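Local coordinates for putative uncharacterized protein (Lodderomyces elongisporus, PDB 4IVF), which binds glutathione and is probably a glutathione transferase of the GST superfamily, here a dimer, at residues L10-T15 with E219-N224. Residues are numbered along the deposited sequence; the frame is centred on the assembly and turned at random.
With GSH (glutathione), chain U.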
loop_
_atom_site.group_PDB
_atom_site.type_symbol
_atom_site.label_atom_id
_atom_site.label_comp_id
_atom_site.label_asym_id
_atom_site.label_seq_id
_atom_site.Cartn_x
_atom_site.Cartn_y
_atom_site.Cartn_z
ATOM N N LEU F 10 20.838 2.479 -0.710
ATOM C CA LEU F 10 19.562 2.924 -1.247
ATOM C C LEU F 10 19.598 2.976 -2.775
ATOM O O LEU F 10 20.360 3.752 -3.359
ATOM C CB LEU F 10 19.209 4.305 -0.691
ATOM C CG LEU F 10 17.963 4.958 -1.272
ATOM C CD1 LEU F 10 16.723 4.096 -1.019
ATOM C CD2 LEU F 10 17.760 6.366 -0.686
ATOM N N TYR F 11 18.782 2.139 -3.409
ATOM C CA TYR F 11 18.610 2.166 -4.854
ATOM C C TYR F 11 17.432 3.087 -5.124
ATOM O O TYR F 11 16.307 2.814 -4.703
ATOM C CB TYR F 11 18.350 0.757 -5.406
ATOM C CG TYR F 11 19.498 -0.198 -5.127
ATOM C CD1 TYR F 11 20.656 -0.155 -5.883
ATOM C CD2 TYR F 11 19.433 -1.125 -4.091
ATOM C CE1 TYR F 11 21.718 -0.998 -5.624
ATOM C CE2 TYR F 11 20.505 -1.984 -3.828
ATOM C CZ TYR F 11 21.636 -1.918 -4.609
ATOM O OH TYR F 11 22.707 -2.751 -4.372
ATOM N N THR F 12 17.690 4.197 -5.796
ATOM C CA THR F 12 16.664 5.213 -5.898
ATOM C C THR F 12 16.813 6.100 -7.126
ATOM O O THR F 12 17.713 5.907 -7.949
ATOM C CB THR F 12 16.625 6.068 -4.615
ATOM O OG1 THR F 12 15.481 6.934 -4.643
ATOM C CG2 THR F 12 17.902 6.885 -4.466
ATOM N N ALA F 13 15.898 7.059 -7.238
ATOM C CA ALA F 13 15.878 8.047 -8.310
ATOM C C ALA F 13 15.157 9.273 -7.748
ATOM O O ALA F 13 14.389 9.151 -6.794
ATOM C CB ALA F 13 15.133 7.495 -9.535
ATOM N N PRO F 14 15.385 10.455 -8.340
ATOM C CA PRO F 14 14.745 11.660 -7.792
ATOM C C PRO F 14 13.245 11.710 -8.107
ATOM O O PRO F 14 12.830 12.305 -9.099
ATOM C CB PRO F 14 15.501 12.800 -8.480
ATOM C CG PRO F 14 16.034 12.197 -9.729
ATOM C CD PRO F 14 16.289 10.757 -9.462
ATOM N N THR F 15 12.450 11.075 -7.249
ATOM C CA THR F 15 11.034 10.815 -7.504
ATOM C C THR F 15 10.327 10.809 -6.142
ATOM O O THR F 15 10.989 10.604 -5.118
ATOM C CB THR F 15 10.835 9.432 -8.189
ATOM O OG1 THR F 15 11.364 8.400 -7.350
ATOM C CG2 THR F 15 11.512 9.364 -9.581
ATOM N N GLU F 219 16.906 16.588 -1.657
ATOM C CA GLU F 219 18.068 16.787 -2.523
ATOM C C GLU F 219 18.808 15.469 -2.795
ATOM O O GLU F 219 19.945 15.469 -3.260
ATOM C CB GLU F 219 19.019 17.815 -1.907
ATOM C CG GLU F 219 18.377 19.170 -1.629
ATOM C CD GLU F 219 19.174 20.009 -0.629
ATOM O OE1 GLU F 219 20.202 19.515 -0.113
ATOM O OE2 GLU F 219 18.772 21.163 -0.355
ATOM N N VAL F 220 18.145 14.352 -2.514
ATOM C CA VAL F 220 18.742 13.026 -2.650
ATOM C C VAL F 220 17.905 12.106 -3.541
ATOM O O VAL F 220 16.808 11.702 -3.164
ATOM C CB VAL F 220 18.910 12.344 -1.276
ATOM C CG1 VAL F 220 19.375 10.892 -1.448
ATOM C CG2 VAL F 220 19.885 13.132 -0.402
ATOM N N PRO F 221 18.415 11.777 -4.736
ATOM C CA PRO F 221 19.626 12.352 -5.339
ATOM C C PRO F 221 19.383 13.790 -5.821
ATOM O O PRO F 221 18.225 14.195 -5.937
ATOM C CB PRO F 221 19.936 11.395 -6.506
ATOM C CG PRO F 221 18.679 10.672 -6.778
ATOM C CD PRO F 221 17.896 10.627 -5.498
ATOM N N PRO F 222 20.461 14.558 -6.058
ATOM C CA PRO F 222 20.376 15.994 -6.353
ATOM C C PRO F 222 19.498 16.331 -7.537
ATOM O O PRO F 222 19.470 15.600 -8.519
ATOM C CB PRO F 222 21.821 16.369 -6.689
ATOM C CG PRO F 222 22.642 15.369 -5.989
ATOM C CD PRO F 222 21.859 14.097 -5.973
ATOM N N LYS F 223 18.778 17.438 -7.431
ATOM C CA LYS F 223 18.119 18.012 -8.590
ATOM C C LYS F 223 19.195 18.611 -9.495
ATOM O O LYS F 223 20.157 19.217 -9.019
ATOM C CB LYS F 223 17.112 19.082 -8.159
ATOM C CG LYS F 223 16.380 19.745 -9.320
ATOM C CD LYS F 223 15.287 20.702 -8.839
ATOM C CE LYS F 223 15.860 22.025 -8.329
ATOM N NZ LYS F 223 14.800 22.842 -7.680
ATOM N N ASN F 224 19.047 18.413 -10.798
ATOM C CA ASN F 224 19.948 19.021 -11.771
ATOM C C ASN F 224 19.275 19.130 -13.135
ATOM O O ASN F 224 18.136 18.694 -13.309
ATOM C CB ASN F 224 21.281 18.248 -11.862
ATOM C CG ASN F 224 21.091 16.780 -12.187
ATOM O OD1 ASN F 224 20.315 16.423 -13.074
ATOM N ND2 ASN F 224 21.794 15.915 -11.457
HETATM N N1 GSH U . 4.581 0.815 -4.946
HETATM C CA1 GSH U . 5.926 1.263 -5.164
HETATM C C1 GSH U . 6.475 1.855 -3.939
HETATM O O11 GSH U . 7.672 1.673 -3.626
HETATM O O12 GSH U . 5.759 2.563 -3.195
HETATM C CB1 GSH U . 5.960 2.275 -6.304
HETATM C CG1 GSH U . 7.355 2.402 -6.771
HETATM C CD1 GSH U . 7.503 3.229 -8.040
HETATM O OE1 GSH U . 6.538 3.703 -8.656
HETATM N N2 GSH U . 8.890 3.482 -8.570
HETATM C CA2 GSH U . 9.046 4.249 -9.785
HETATM C C2 GSH U . 9.810 3.402 -10.779
HETATM O O2 GSH U . 10.769 2.725 -10.395
HETATM C CB2 GSH U . 9.793 5.470 -9.486
HETATM S SG2 GSH U . 8.916 6.442 -8.295
HETATM N N3 GSH U . 9.420 3.385 -12.185
HETATM C CA3 GSH U . 10.180 2.571 -13.115
HETATM C C3 GSH U . 9.312 1.686 -13.920
HETATM O O31 GSH U . 8.171 1.354 -13.528
HETATM O O32 GSH U . 9.741 1.258 -15.024
HETATM O O HOH W 1 15.967 9.111 -2.762
#
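The CG–CD edge of the Pro221 ring rests on one face of the Ala13–Pro14 peptide, and the hydroxyl of Thr15 approaches the opposite face. On the first face, Pro221 CD sits 3.8 Å from Ala13 C, while Pro221 CG lies over the face of the Pro14 ring, 3.6 Å from Pro14 CD; the two side chains cross at about a right angle, although the ring planes are only moderately tilted. Thr12 adds its methyl to the same side, with CG2 3.9 Å from Pro221 CD. On the far face, Thr15 OG1 donates to Ala13 O over 3.2 Å from above the carbonyl plane, 61° out of it. Its chi1 of 59° tucks OG1 back over its own backbone, where it also caps the start of helix 16-27 through a weak bond to Gly18 N and lies 3.3 Å from GSH SG2. The example illustrates how a C-terminal tail can be packed behind a glutathione site: the loop after helix 212-217 backs the turn that leads from strand 8-12 of the thioredoxin-like domain into its first helix. A cis peptide before Pro221 bends the tail here, and Pro14 centres an inverse gamma turn on the other side. A chi1 of -171° turns the Thr12 hydroxyl away from its own N, and OG1 binds a water at 2.9 Å, which in turn donates to Val220 O at 2.8 Å. Directly, then, the segments meet through carbon-rich surfaces, and their polar link is this water; packing rather than direct polar pairing joins the tail to the turn, whose other face presents Thr15 to the glutathione thiol.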